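Thiamine phosphate pyrophosphorylase (Bacteroides thetaiotaomicron VPI-5482, PDB 3CEU) probably catalyses the joining of the pyrimidine and thiazole halves of thiamine phosphate, a step of thiamine diphosphate biosynthesis. Local coordinates at residues A[30-35]-A[57-62]; A[41-46]-A[63-68]; A[72-77]-A[89-94]. One frame throughout, in Å; residues are numbered along the deposited sequence.

From the N terminus, contact 1 is the first to close: strand 29-32 leads into helix 39-48, and the return along strand 57-59 brings 57-62 beside 30-35, completing a parallel beta-alpha-beta unit. Contact 2 crosses it, because 41-46 starts inside that loop while 63-68 follows its end; it pairs helices 39-48 and 65-68 outside the barrel wall. L46 connects the two, packing on L32 and I57. Contact 3 comes in series, closing a helix-free link between strands 73-75 and 90-95. Its strand 73-75 lies next to 57-59, where H60 meets H75, while F63 and K66 of contact 2 pack against I74. Together they tie four consecutive strands to two outer helices.

Contact 1 of 3, residues A[30-35]-A[57-62]; sequences LHLRKP and IVTHEH
H31 and H60 meet rim to rim, ND1 of H31 lying 2.7 Å from NE2 of H60. At 168° this hydrogen bond is nearly straight, although either nitrogen could be the donor. The ring planes stand at 82°, so neither ring covers the face of the other. V58 supplies cover instead, its CB sitting 3.8 Å above the H31 ring plane and over its centre. The hydroxyl of Y110 bonds NE2 of H31, which fixes the ring through both nitrogens. Beneath them the strands run in parallel register, L30 with I57, H31 with V58 and L32 with T59; L32 N to V58 O, at 2.6 Å, is a particularly close backbone bond. On the other face L30 CD2 packs 3.8 Å from I57 CG1. The buried part continues past the strands: H60 N bonds L32 O at 2.8 Å, and E61 OE2 accepts from K34 N at 2.9 Å, the donor standing above the carboxylate plane.

The looser, solvent side belongs to R33 and P35, both partly exposed. R33 lays CB over one face of the H60 ring; a water spans the two, 3.0 Å from R33 NE and 2.8 Å from H60 ND1.

Strands 2-6 and 73-75 flank the pair in the sheet. The L30, L32 and I57 side is covered by helix 15-24, through I19 and F23, and by helix 39-48, through L46.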
ATOM      1  N   LEU A  30       3.348   2.379   4.115  1.00 14.48           N
ATOM      2  CA  LEU A  30       3.594   0.944   4.221  1.00 18.00           C
ATOM      3  C   LEU A  30       2.351   0.289   4.791  1.00 18.89           C
ATOM      4  O   LEU A  30       1.866   0.682   5.851  1.00 16.43           O
ATOM      5  CB  LEU A  30       4.766   0.666   5.160  1.00  8.32           C
ATOM      6  CG  LEU A  30       5.049  -0.809   5.411  1.00  7.62           C
ATOM      7  CD1 LEU A  30       5.562  -1.452   4.132  1.00 16.15           C
ATOM      8  CD2 LEU A  30       6.072  -0.965   6.521  1.00 13.74           C
ATOM      9  N   HIS A  31       1.835  -0.701   4.075  1.00 25.43           N
ATOM     10  CA  HIS A  31       0.660  -1.443   4.516  1.00 23.66           C
ATOM     11  C   HIS A  31       1.113  -2.787   5.068  1.00 19.49           C
ATOM     12  O   HIS A  31       1.548  -3.675   4.321  1.00 17.92           O
ATOM     13  CB  HIS A  31      -0.327  -1.644   3.360  1.00 21.48           C
ATOM     14  CG  HIS A  31      -1.384  -0.585   3.282  1.00 20.71           C
ATOM     15  ND1 HIS A  31      -2.716  -0.841   3.536  1.00 19.90           N
ATOM     16  CD2 HIS A  31      -1.304   0.744   3.031  1.00 18.87           C
ATOM     17  CE1 HIS A  31      -3.406   0.279   3.445  1.00 27.04           C
ATOM     18  NE2 HIS A  31      -2.572   1.259   3.141  1.00 20.35           N
ATOM     19  N   LEU A  32       1.024  -2.913   6.388  1.00 13.32           N
ATOM     20  CA  LEU A  32       1.414  -4.131   7.086  1.00 15.70           C
ATOM     21  C   LEU A  32       0.282  -5.139   6.987  1.00 14.02           C
ATOM     22  O   LEU A  32      -0.765  -4.975   7.606  1.00 16.22           O
ATOM     23  CB  LEU A  32       1.716  -3.818   8.559  1.00 11.57           C
ATOM     24  CG  LEU A  32       2.116  -4.971   9.474  1.00 13.80           C
ATOM     25  CD1 LEU A  32       3.331  -5.699   8.909  1.00 14.41           C
ATOM     26  CD2 LEU A  32       2.418  -4.431  10.863  1.00  9.53           C
ATOM     27  N   ARG A  33       0.495  -6.178   6.192  1.00 21.68           N
ATOM     28  CA  ARG A  33      -0.510  -7.217   6.020  1.00 20.60           C
ATOM     29  C   ARG A  33       0.125  -8.586   6.233  1.00 17.41           C
ATOM     30  O   ARG A  33       0.908  -9.060   5.409  1.00 14.47           O
ATOM     31  CB  ARG A  33      -1.135  -7.103   4.624  1.00 22.06           C
ATOM     32  CG  ARG A  33      -2.224  -8.115   4.285  1.00 15.12           C
ATOM     33  CD  ARG A  33      -2.900  -7.735   2.970  1.00 16.50           C
ATOM     34  NE  ARG A  33      -3.770  -8.777   2.433  1.00 20.11           N
ATOM     35  CZ  ARG A  33      -3.347  -9.934   1.917  1.00 27.21           C
ATOM     36  NH1 ARG A  33      -2.051 -10.222   1.861  1.00 13.41           N
ATOM     37  NH2 ARG A  33      -4.226 -10.804   1.433  1.00 28.63           N
ATOM     38  N   LYS A  34      -0.205  -9.192   7.372  1.00 15.05           N
ATOM     39  CA  LYS A  34       0.296 -10.510   7.755  1.00 14.86           C
ATOM     40  C   LYS A  34      -0.907 -11.363   8.154  1.00 19.01           C
ATOM     41  O   LYS A  34      -1.174 -11.557   9.341  1.00 19.93           O
ATOM     42  CB  LYS A  34       1.237 -10.400   8.955  1.00 16.85           C
ATOM     43  CG  LYS A  34       2.433  -9.484   8.760  1.00  9.80           C
ATOM     44  CD  LYS A  34       3.302  -9.954   7.611  1.00 20.33           C
ATOM     45  CE  LYS A  34       4.586  -9.144   7.510  1.00 18.62           C
ATOM     46  NZ  LYS A  34       5.386  -9.583   6.339  1.00 13.91           N
ATOM     47  N   PRO A  35      -1.633 -11.900   7.164  1.00 16.94           N
ATOM     48  CA  PRO A  35      -2.821 -12.733   7.377  1.00 23.80           C
ATOM     49  C   PRO A  35      -2.644 -13.854   8.395  1.00 29.15           C
ATOM     50  O   PRO A  35      -1.665 -14.596   8.338  1.00 35.04           O
ATOM     51  CB  PRO A  35      -3.109 -13.290   5.986  1.00 28.92           C
ATOM     52  CG  PRO A  35      -2.521 -12.253   5.060  1.00  6.04           C
ATOM     53  CD  PRO A  35      -1.240 -11.903   5.744  1.00 11.95           C
ATOM     54  N   ILE A  57       2.893   3.709   8.536  1.00 18.25           N
ATOM     55  CA  ILE A  57       2.449   2.320   8.443  1.00 19.17           C
ATOM     56  C   ILE A  57       0.962   2.122   8.786  1.00 16.67           C
ATOM     57  O   ILE A  57       0.472   2.663   9.772  1.00 12.30           O
ATOM     58  CB  ILE A  57       3.297   1.429   9.395  1.00 15.46           C
ATOM     59  CG1 ILE A  57       4.775   1.530   9.013  1.00 16.52           C
ATOM     60  CG2 ILE A  57       2.816  -0.019   9.338  1.00 20.06           C
ATOM     61  CD1 ILE A  57       5.719   0.843   9.987  1.00  5.57           C
ATOM     62  N   VAL A  58       0.261   1.352   7.957  1.00 13.95           N
ATOM     63  CA  VAL A  58      -1.146   1.033   8.170  1.00  8.35           C
ATOM     64  C   VAL A  58      -1.173  -0.473   8.346  1.00 16.21           C
ATOM     65  O   VAL A  58      -0.511  -1.192   7.590  1.00 14.35           O
ATOM     66  CB  VAL A  58      -2.013   1.402   6.948  1.00 15.44           C
ATOM     67  CG1 VAL A  58      -3.475   1.064   7.227  1.00  7.92           C
ATOM     68  CG2 VAL A  58      -1.871   2.884   6.611  1.00  5.92           C
ATOM     69  N   THR A  59      -1.912  -0.964   9.340  1.00 17.57           N
ATOM     70  CA  THR A  59      -1.955  -2.415   9.580  1.00 15.37           C
ATOM     71  C   THR A  59      -3.296  -3.056   9.246  1.00 17.77           C
ATOM     72  O   THR A  59      -4.352  -2.476   9.497  1.00 16.76           O
ATOM     73  CB  THR A  59      -1.623  -2.756  11.052  1.00 17.05           C
ATOM     74  OG1 THR A  59      -1.740  -4.168  11.248  1.00 12.41           O
ATOM     75  CG2 THR A  59      -2.557  -2.036  12.009  1.00  8.44           C
ATOM     76  N   HIS A  60      -3.244  -4.258   8.685  1.00 13.46           N
ATOM     77  CA  HIS A  60      -4.450  -4.979   8.325  1.00 19.58           C
ATOM     78  C   HIS A  60      -4.855  -5.977   9.407  1.00 14.89           C
ATOM     79  O   HIS A  60      -5.907  -6.605   9.326  1.00 15.28           O
ATOM     80  CB  HIS A  60      -4.266  -5.730   6.998  1.00 12.24           C
ATOM     81  CG  HIS A  60      -4.053  -4.836   5.817  1.00 18.20           C
ATOM     82  ND1 HIS A  60      -4.520  -5.147   4.556  1.00 13.59           N
ATOM     83  CD2 HIS A  60      -3.406  -3.652   5.698  1.00 16.55           C
ATOM     84  CE1 HIS A  60      -4.170  -4.190   3.713  1.00 22.05           C
ATOM     85  NE2 HIS A  60      -3.492  -3.273   4.381  1.00 21.06           N
ATOM     86  N   GLU A  61      -4.025  -6.123  10.427  1.00 14.10           N
ATOM     87  CA  GLU A  61      -4.342  -7.062  11.489  1.00 14.20           C
ATOM     88  C   GLU A  61      -4.067  -6.453  12.848  1.00 11.11           C
ATOM     89  O   GLU A  61      -3.412  -5.419  12.944  1.00 17.02           O
ATOM     90  CB  GLU A  61      -3.527  -8.355  11.306  1.00 20.76           C
ATOM     91  CG  GLU A  61      -4.028  -9.282  10.174  1.00 22.73           C
ATOM     92  CD  GLU A  61      -3.603  -8.845   8.773  1.00 25.29           C
ATOM     93  OE1 GLU A  61      -4.280  -9.246   7.793  1.00 26.46           O
ATOM     94  OE2 GLU A  61      -2.589  -8.125   8.652  1.00 22.54           O
ATOM     95  N   HIS A  62      -4.584  -7.081  13.897  1.00 16.03           N
ATOM     96  CA  HIS A  62      -4.353  -6.595  15.253  1.00 13.09           C
ATOM     97  C   HIS A  62      -4.352  -5.079  15.292  1.00 13.90           C
ATOM     98  O   HIS A  62      -3.307  -4.433  15.448  1.00 15.00           O
ATOM     99  CB  HIS A  62      -3.021  -7.134  15.754  1.00 15.37           C
ATOM    100  CG  HIS A  62      -2.902  -8.616  15.613  1.00 21.83           C
ATOM    101  ND1 HIS A  62      -3.829  -9.488  16.145  1.00 15.42           N
ATOM    102  CD2 HIS A  62      -1.983  -9.383  14.981  1.00 23.84           C
ATOM    103  CE1 HIS A  62      -3.485 -10.727  15.846  1.00 24.81           C
ATOM    104  NE2 HIS A  62      -2.369 -10.691  15.139  1.00 20.82           N
TER
HETATM  105  O   HOH W   1      -6.071  -7.247   3.522  1.00 19.44           O

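Contact 2 of 3, residues A[41-46]-A[63-68]; sequences YSERLL and FYLKEE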
ATOM      1  N   TYR A  41       4.706 -11.451  16.398  1.00 26.63           N
ATOM      2  CA  TYR A  41       5.555 -11.177  15.245  1.00 22.97           C
ATOM      3  C   TYR A  41       5.415  -9.756  14.691  1.00 23.74           C
ATOM      4  O   TYR A  41       6.394  -9.168  14.228  1.00 17.78           O
ATOM      5  CB  TYR A  41       5.287 -12.209  14.149  1.00 20.73           C
ATOM      6  CG  TYR A  41       5.546 -13.625  14.610  1.00 20.83           C
ATOM      7  CD1 TYR A  41       6.730 -13.952  15.265  1.00 28.93           C
ATOM      8  CD2 TYR A  41       4.619 -14.638  14.376  1.00 28.35           C
ATOM      9  CE1 TYR A  41       6.991 -15.252  15.676  1.00 34.88           C
ATOM     10  CE2 TYR A  41       4.866 -15.949  14.782  1.00 39.17           C
ATOM     11  CZ  TYR A  41       6.059 -16.249  15.431  1.00 41.63           C
ATOM     12  OH  TYR A  41       6.338 -17.543  15.820  1.00 46.95           O
ATOM     13  N   SER A  42       4.211  -9.196  14.750  1.00 20.75           N
ATOM     14  CA  SER A  42       4.003  -7.843  14.251  1.00 17.20           C
ATOM     15  C   SER A  42       4.711  -6.853  15.150  1.00 16.90           C
ATOM     16  O   SER A  42       5.275  -5.870  14.676  1.00 19.13           O
ATOM     17  CB  SER A  42       2.512  -7.512  14.187  1.00 20.06           C
ATOM     18  OG  SER A  42       1.850  -8.369  13.282  1.00 29.16           O
ATOM     19  N   GLU A  43       4.680  -7.117  16.453  1.00 15.74           N
ATOM     20  CA  GLU A  43       5.335  -6.241  17.413  1.00 13.97           C
ATOM     21  C   GLU A  43       6.849  -6.297  17.219  1.00 19.53           C
ATOM     22  O   GLU A  43       7.525  -5.269  17.269  1.00 20.13           O
ATOM     23  CB  GLU A  43       4.985  -6.653  18.847  1.00 24.09           C
ATOM     24  CG  GLU A  43       3.522  -6.481  19.242  1.00 26.86           C
ATOM     25  CD  GLU A  43       3.236  -7.030  20.636  1.00 41.46           C
ATOM     26  OE1 GLU A  43       3.366  -8.268  20.832  1.00 50.92           O
ATOM     27  OE2 GLU A  43       2.881  -6.234  21.541  1.00 41.68           O
ATOM     28  N   ARG A  44       7.382  -7.492  16.982  1.00 26.75           N
ATOM     29  CA  ARG A  44       8.825  -7.657  16.788  1.00 26.35           C
ATOM     30  C   ARG A  44       9.309  -6.819  15.612  1.00 20.18           C
ATOM     31  O   ARG A  44      10.286  -6.080  15.719  1.00 22.75           O
ATOM     32  CB  ARG A  44       9.157  -9.145  16.575  1.00 32.74           C
ATOM     33  CG  ARG A  44       8.628 -10.032  17.713  1.00 40.26           C
ATOM     34  CD  ARG A  44       8.866 -11.538  17.530  1.00 41.52           C
ATOM     35  NE  ARG A  44      10.232 -11.959  17.848  1.00 44.92           N
ATOM     36  CZ  ARG A  44      11.266 -11.855  17.018  1.00 46.43           C
ATOM     37  NH1 ARG A  44      11.097 -11.343  15.804  1.00 45.19           N
ATOM     38  NH2 ARG A  44      12.467 -12.269  17.401  1.00 52.20           N
ATOM     39  N   LEU A  45       8.603  -6.921  14.496  1.00 20.13           N
ATOM     40  CA  LEU A  45       8.961  -6.166  13.311  1.00 17.66           C
ATOM     41  C   LEU A  45       8.843  -4.668  13.586  1.00 15.87           C
ATOM     42  O   LEU A  45       9.777  -3.912  13.325  1.00 18.61           O
ATOM     43  CB  LEU A  45       8.054  -6.577  12.146  1.00 20.81           C
ATOM     44  CG  LEU A  45       8.498  -6.224  10.727  1.00 19.96           C
ATOM     45  CD1 LEU A  45       7.573  -6.878   9.710  1.00 22.14           C
ATOM     46  CD2 LEU A  45       8.501  -4.734  10.549  1.00 36.44           C
ATOM     47  N   LEU A  46       7.708  -4.233  14.121  1.00 16.85           N
ATOM     48  CA  LEU A  46       7.518  -2.809  14.401  1.00 16.94           C
ATOM     49  C   LEU A  46       8.588  -2.242  15.338  1.00 14.56           C
ATOM     50  O   LEU A  46       8.998  -1.096  15.190  1.00 16.02           O
ATOM     51  CB  LEU A  46       6.118  -2.561  14.986  1.00  5.00           C
ATOM     52  CG  LEU A  46       4.947  -2.995  14.100  1.00  3.16           C
ATOM     53  CD1 LEU A  46       3.674  -3.109  14.926  1.00  7.60           C
ATOM     54  CD2 LEU A  46       4.781  -2.017  12.952  1.00  8.75           C
ATOM     55  N   PHE A  63      -5.545  -4.526  15.148  1.00  8.62           N
ATOM     56  CA  PHE A  63      -5.737  -3.092  15.139  1.00 11.85           C
ATOM     57  C   PHE A  63      -5.260  -2.408  16.419  1.00 14.03           C
ATOM     58  O   PHE A  63      -4.983  -1.212  16.416  1.00 16.06           O
ATOM     59  CB  PHE A  63      -7.217  -2.788  14.865  1.00 14.04           C
ATOM     60  CG  PHE A  63      -7.672  -3.151  13.462  1.00 11.17           C
ATOM     61  CD1 PHE A  63      -9.019  -3.373  13.191  1.00  6.42           C
ATOM     62  CD2 PHE A  63      -6.763  -3.225  12.409  1.00  8.37           C
ATOM     63  CE1 PHE A  63      -9.461  -3.649  11.898  1.00  9.41           C
ATOM     64  CE2 PHE A  63      -7.194  -3.502  11.106  1.00 15.15           C
ATOM     65  CZ  PHE A  63      -8.549  -3.716  10.851  1.00 11.28           C
ATOM     66  N   TYR A  64      -5.131  -3.158  17.507  1.00 10.15           N
ATOM     67  CA  TYR A  64      -4.687  -2.541  18.748  1.00 16.58           C
ATOM     68  C   TYR A  64      -3.257  -2.011  18.592  1.00 22.10           C
ATOM     69  O   TYR A  64      -2.836  -1.117  19.325  1.00 26.89           O
ATOM     70  CB  TYR A  64      -4.735  -3.541  19.899  1.00 18.83           C
ATOM     71  CG  TYR A  64      -3.505  -4.414  19.991  1.00 26.91           C
ATOM     72  CD1 TYR A  64      -3.355  -5.540  19.177  1.00 30.08           C
ATOM     73  CD2 TYR A  64      -2.477  -4.100  20.878  1.00 24.64           C
ATOM     74  CE1 TYR A  64      -2.206  -6.327  19.244  1.00 21.01           C
ATOM     75  CE2 TYR A  64      -1.334  -4.876  20.952  1.00 14.45           C
ATOM     76  CZ  TYR A  64      -1.205  -5.983  20.136  1.00 15.95           C
ATOM     77  OH  TYR A  64      -0.066  -6.736  20.220  1.00 25.05           O
ATOM     78  N   LEU A  65      -2.509  -2.570  17.640  1.00 27.10           N
ATOM     79  CA  LEU A  65      -1.137  -2.138  17.393  1.00 24.45           C
ATOM     80  C   LEU A  65      -1.094  -0.699  16.904  1.00 28.78           C
ATOM     81  O   LEU A  65      -0.057  -0.032  16.992  1.00 26.23           O
ATOM     82  CB  LEU A  65      -0.474  -3.025  16.343  1.00 21.94           C
ATOM     83  CG  LEU A  65      -0.255  -4.484  16.742  1.00 32.75           C
ATOM     84  CD1 LEU A  65       0.180  -5.277  15.519  1.00 35.20           C
ATOM     85  CD2 LEU A  65       0.782  -4.572  17.851  1.00 25.66           C
ATOM     86  N   LYS A  66      -2.222  -0.218  16.390  1.00 27.81           N
ATOM     87  CA  LYS A  66      -2.301   1.142  15.877  1.00 25.99           C
ATOM     88  C   LYS A  66      -1.879   2.174  16.923  1.00 25.71           C
ATOM     89  O   LYS A  66      -1.035   3.023  16.643  1.00 21.39           O
ATOM     90  CB  LYS A  66      -3.722   1.430  15.384  1.00 20.54           C
ATOM     91  CG  LYS A  66      -3.861   2.696  14.547  1.00 26.37           C
ATOM     92  CD  LYS A  66      -3.956   3.961  15.392  1.00 30.32           C
ATOM     93  CE  LYS A  66      -4.296   5.173  14.515  1.00 34.12           C
ATOM     94  NZ  LYS A  66      -4.348   6.456  15.282  1.00 33.20           N
ATOM     95  N   GLU A  67      -2.459   2.094  18.121  1.00 24.80           N
ATOM     96  CA  GLU A  67      -2.133   3.034  19.205  1.00 25.11           C
ATOM     97  C   GLU A  67      -0.919   2.546  19.993  1.00 22.80           C
ATOM     98  O   GLU A  67      -0.170   3.330  20.577  1.00 13.30           O
ATOM     99  CB  GLU A  67      -3.323   3.188  20.164  1.00 22.00           C
ATOM    100  CG  GLU A  67      -4.628   3.643  19.521  1.00 24.29           C
ATOM    101  CD  GLU A  67      -4.581   5.080  19.033  1.00 35.48           C
ATOM    102  OE1 GLU A  67      -5.632   5.598  18.608  1.00 26.60           O
ATOM    103  OE2 GLU A  67      -3.492   5.692  19.073  1.00 42.64           O
ATOM    104  N   GLU A  68      -0.739   1.234  20.010  1.00 27.64           N
ATOM    105  CA  GLU A  68       0.380   0.632  20.714  1.00 28.35           C
ATOM    106  C   GLU A  68       1.728   1.118  20.145  1.00 28.84           C
ATOM    107  O   GLU A  68       2.602   1.546  20.905  1.00 27.25           O
ATOM    108  CB  GLU A  68       0.284  -0.892  20.613  1.00 17.96           C
ATOM    109  CG  GLU A  68       1.218  -1.635  21.536  1.00 31.13           C
ATOM    110  CD  GLU A  68       0.828  -1.501  22.988  1.00 39.96           C
ATOM    111  OE1 GLU A  68       1.465  -2.165  23.832  1.00 48.20           O
ATOM    112  OE2 GLU A  68      -0.115  -0.738  23.294  1.00 47.79           O
TER
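L65 carries this contact, pressing its two methyl groups against S42, E43 and L46. CD1 comes within 3.5 Å of S42 CB, tighter than usual for two carbons, and also touches L46 CD1 at 4.2 Å. The other branch, CD2, meets the aliphatic part of E43 3.6 Å from CG, the two side chains crossing at about a right angle.

At the more exposed margin the E43 carboxylate faces the phenol of Y64. OE2 lies 3.3 Å from Y64 OH, near the ring plane at its edge, and the carboxylate and ring planes are 72° apart. Y64 CG sits between the backbone N and the carbonyl carbon (chi1 84°); this places the ring beside its neighbour L65, whose CG lies 3.6 Å above the plane, offset toward the rim. E68 OE1 is 4.9 Å from E43 OE2, not in contact, and any mutual effect of the like charges is probably slight this near to solvent.

Further out, the helical bond from L46 N to S42 O, 3.0 Å, keeps these two residues on one side of helix 39-48. F69 touches both E43 and L46, while F63 and K66 pack on I74 of strand 73-75. The backbones remain well apart, E43 CA and L65 CA being 7.7 Å from each other. Side-chain packing between successive outer helices, laid against the strands they connect, is characteristic of the TIM barrel.

Contact 3 of 3, residues A[72-77]-A[89-94]; sequences MGIHLN and GHVSCS
In the parallel barrel wall, strands 73-75 and 90-94 pair G73 with H90, I74 with V91 and H75 with S92. Their axes differ by 13°, and the backbone bonds alternate in direction: I74 N to H90 O is 2.8 Å, S92 N donates back to I74 O, and L76 N to S92 O closes the set. G73 CA, which bears no side chain, approaches H90 O to 3.0 Å.

The H75 ring lies along the neighbouring strand, its two nitrogens near S92 and S94. NE2 is 3.1 Å from S94 OG, which lies in the ring plane at the edge, and the bond is straight at 170°, its donor undecided. ND1 faces S92 OG at a modelled 2.4 Å, so short that this bond is doubtful in detail. At the start of the strands the selenomethionine M72 sets its CE over the centre of the H90 ring, 3.4 Å above the plane. A water links L76 O, at 2.9 Å, to S94 N, at 2.7 Å.

H75 also stacks on H60 and meets H31 edge-to-face. With H75, S92 and H90 on one face of the wall and I74 and V91 on the other, these are adjacent parallel strands of the closed eight-stranded TIM barrel.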
HETATM    1  N   MSE A  72       0.019   4.716  11.695  1.00 15.83           N
HETATM    2  CA  MSE A  72      -0.770   5.714  10.994  1.00 18.38           C
HETATM    3  C   MSE A  72      -2.268   5.465  11.147  1.00 15.22           C
HETATM    4  O   MSE A  72      -3.027   6.382  11.473  1.00 15.69           O
HETATM    5  CB  MSE A  72      -0.391   5.708   9.513  1.00 22.76           C
HETATM    6  CG  MSE A  72      -1.033   6.813   8.694  1.00 24.63           C
HETATM    7 SE   MSE A  72      -0.294   6.947   6.887  1.00 41.99          SE
HETATM    8  CE  MSE A  72      -1.844   6.369   5.875  1.00 33.62           C
ATOM      9  N   GLY A  73      -2.684   4.222  10.908  1.00 12.05           N
ATOM     10  CA  GLY A  73      -4.088   3.858  11.006  1.00  9.92           C
ATOM     11  C   GLY A  73      -4.328   2.390  10.662  1.00 14.39           C
ATOM     12  O   GLY A  73      -3.410   1.573  10.706  1.00 13.15           O
ATOM     13  N   ILE A  74      -5.562   2.056  10.302  1.00  8.44           N
ATOM     14  CA  ILE A  74      -5.917   0.687   9.984  1.00 11.15           C
ATOM     15  C   ILE A  74      -6.605   0.542   8.625  1.00 14.57           C
ATOM     16  O   ILE A  74      -7.173   1.503   8.083  1.00 13.16           O
ATOM     17  CB  ILE A  74      -6.857   0.121  11.048  1.00 11.42           C
ATOM     18  CG1 ILE A  74      -8.176   0.895  11.024  1.00 13.83           C
ATOM     19  CG2 ILE A  74      -6.210   0.232  12.419  1.00  2.32           C
ATOM     20  CD1 ILE A  74      -9.268   0.300  11.872  1.00  1.41           C
ATOM     21  N   HIS A  75      -6.553  -0.672   8.081  1.00  6.20           N
ATOM     22  CA  HIS A  75      -7.178  -0.971   6.794  1.00  5.45           C
ATOM     23  C   HIS A  75      -8.157  -2.100   7.028  1.00  7.59           C
ATOM     24  O   HIS A  75      -7.753  -3.235   7.249  1.00  1.95           O
ATOM     25  CB  HIS A  75      -6.136  -1.424   5.775  1.00  2.75           C
ATOM     26  CG  HIS A  75      -6.639  -1.425   4.371  1.00  9.26           C
ATOM     27  ND1 HIS A  75      -6.868  -0.265   3.666  1.00 12.03           N
ATOM     28  CD2 HIS A  75      -6.955  -2.444   3.533  1.00 13.49           C
ATOM     29  CE1 HIS A  75      -7.296  -0.565   2.456  1.00 10.02           C
ATOM     30  NE2 HIS A  75      -7.358  -1.879   2.346  1.00 19.95           N
ATOM     31  N   LEU A  76      -9.444  -1.795   6.987  1.00  6.04           N
ATOM     32  CA  LEU A  76     -10.451  -2.823   7.213  1.00 15.09           C
ATOM     33  C   LEU A  76     -10.407  -3.870   6.107  1.00 18.17           C
ATOM     34  O   LEU A  76     -10.171  -3.548   4.948  1.00 19.29           O
ATOM     35  CB  LEU A  76     -11.837  -2.183   7.280  1.00 14.82           C
ATOM     36  CG  LEU A  76     -11.903  -1.001   8.235  1.00  4.07           C
ATOM     37  CD1 LEU A  76     -13.299  -0.388   8.197  1.00 21.13           C
ATOM     38  CD2 LEU A  76     -11.546  -1.447   9.640  1.00  9.89           C
ATOM     39  N   ASN A  77     -10.627  -5.128   6.472  1.00 23.63           N
ATOM     40  CA  ASN A  77     -10.600  -6.193   5.482  1.00 19.01           C
ATOM     41  C   ASN A  77     -11.425  -7.389   5.931  1.00 18.28           C
ATOM     42  O   ASN A  77     -11.924  -7.421   7.053  1.00 23.33           O
ATOM     43  CB  ASN A  77      -9.152  -6.598   5.191  1.00 16.79           C
ATOM     44  CG  ASN A  77      -8.464  -7.202   6.393  1.00 18.59           C
ATOM     45  OD1 ASN A  77      -8.686  -8.367   6.732  1.00 17.53           O
ATOM     46  ND2 ASN A  77      -7.627  -6.412   7.050  1.00 12.11           N
ATOM     47  N   GLY A  89      -8.689   7.589  14.148  1.00 22.06           N
ATOM     48  CA  GLY A  89      -7.474   7.654  13.366  1.00 14.03           C
ATOM     49  C   GLY A  89      -7.719   7.348  11.904  1.00 23.19           C
ATOM     50  O   GLY A  89      -8.860   7.260  11.455  1.00 13.81           O
ATOM     51  N   HIS A  90      -6.632   7.181  11.162  1.00 20.72           N
ATOM     52  CA  HIS A  90      -6.700   6.895   9.738  1.00 20.94           C
ATOM     53  C   HIS A  90      -7.310   5.519   9.474  1.00 21.15           C
ATOM     54  O   HIS A  90      -6.829   4.501   9.973  1.00 24.56           O
ATOM     55  CB  HIS A  90      -5.293   6.981   9.136  1.00 20.23           C
ATOM     56  CG  HIS A  90      -5.261   6.887   7.643  1.00 25.43           C
ATOM     57  ND1 HIS A  90      -5.453   5.703   6.964  1.00 26.74           N
ATOM     58  CD2 HIS A  90      -5.083   7.840   6.696  1.00 31.17           C
ATOM     59  CE1 HIS A  90      -5.396   5.929   5.664  1.00 23.42           C
ATOM     60  NE2 HIS A  90      -5.173   7.217   5.474  1.00 41.10           N
ATOM     61  N   VAL A  91      -8.382   5.493   8.702  1.00 16.34           N
ATOM     62  CA  VAL A  91      -9.019   4.235   8.376  1.00 16.03           C
ATOM     63  C   VAL A  91      -9.084   4.165   6.864  1.00 15.80           C
ATOM     64  O   VAL A  91      -9.215   5.194   6.205  1.00 14.61           O
ATOM     65  CB  VAL A  91     -10.443   4.159   8.963  1.00  6.09           C
ATOM     66  CG1 VAL A  91     -11.296   5.268   8.378  1.00 14.36           C
ATOM     67  CG2 VAL A  91     -11.054   2.797   8.682  1.00  5.60           C
ATOM     68  N   SER A  92      -8.977   2.957   6.320  1.00 14.52           N
ATOM     69  CA  SER A  92      -9.020   2.753   4.874  1.00 10.17           C
ATOM     70  C   SER A  92      -9.532   1.357   4.576  1.00 16.15           C
ATOM     71  O   SER A  92      -9.517   0.492   5.451  1.00  9.47           O
ATOM     72  CB  SER A  92      -7.623   2.902   4.277  1.00  9.50           C
ATOM     73  OG  SER A  92      -6.782   1.861   4.740  1.00 11.90           O
ATOM     74  N   CYS A  93      -9.964   1.138   3.333  1.00 19.22           N
ATOM     75  CA  CYS A  93     -10.481  -0.168   2.901  1.00 22.51           C
ATOM     76  C   CYS A  93     -10.337  -0.349   1.395  1.00 18.92           C
ATOM     77  O   CYS A  93      -9.966   0.572   0.677  1.00 27.41           O
ATOM     78  CB  CYS A  93     -11.963  -0.301   3.250  1.00 30.92           C
ATOM     79  SG  CYS A  93     -13.036   0.652   2.164  1.00 25.02           S
ATOM     80  N   SER A  94     -10.662  -1.544   0.923  1.00 16.84           N
ATOM     81  CA  SER A  94     -10.574  -1.862  -0.490  1.00 18.52           C
ATOM     82  C   SER A  94     -11.938  -1.901  -1.167  1.00 22.44           C
ATOM     83  O   SER A  94     -12.939  -2.318  -0.572  1.00 25.83           O
ATOM     84  CB  SER A  94      -9.885  -3.216  -0.681  1.00 17.89           C
ATOM     85  OG  SER A  94      -8.562  -3.198  -0.186  1.00 18.41           O
TER
HETATM   86  O   HOH W   2     -11.487  -3.716   2.368  1.00 22.24           O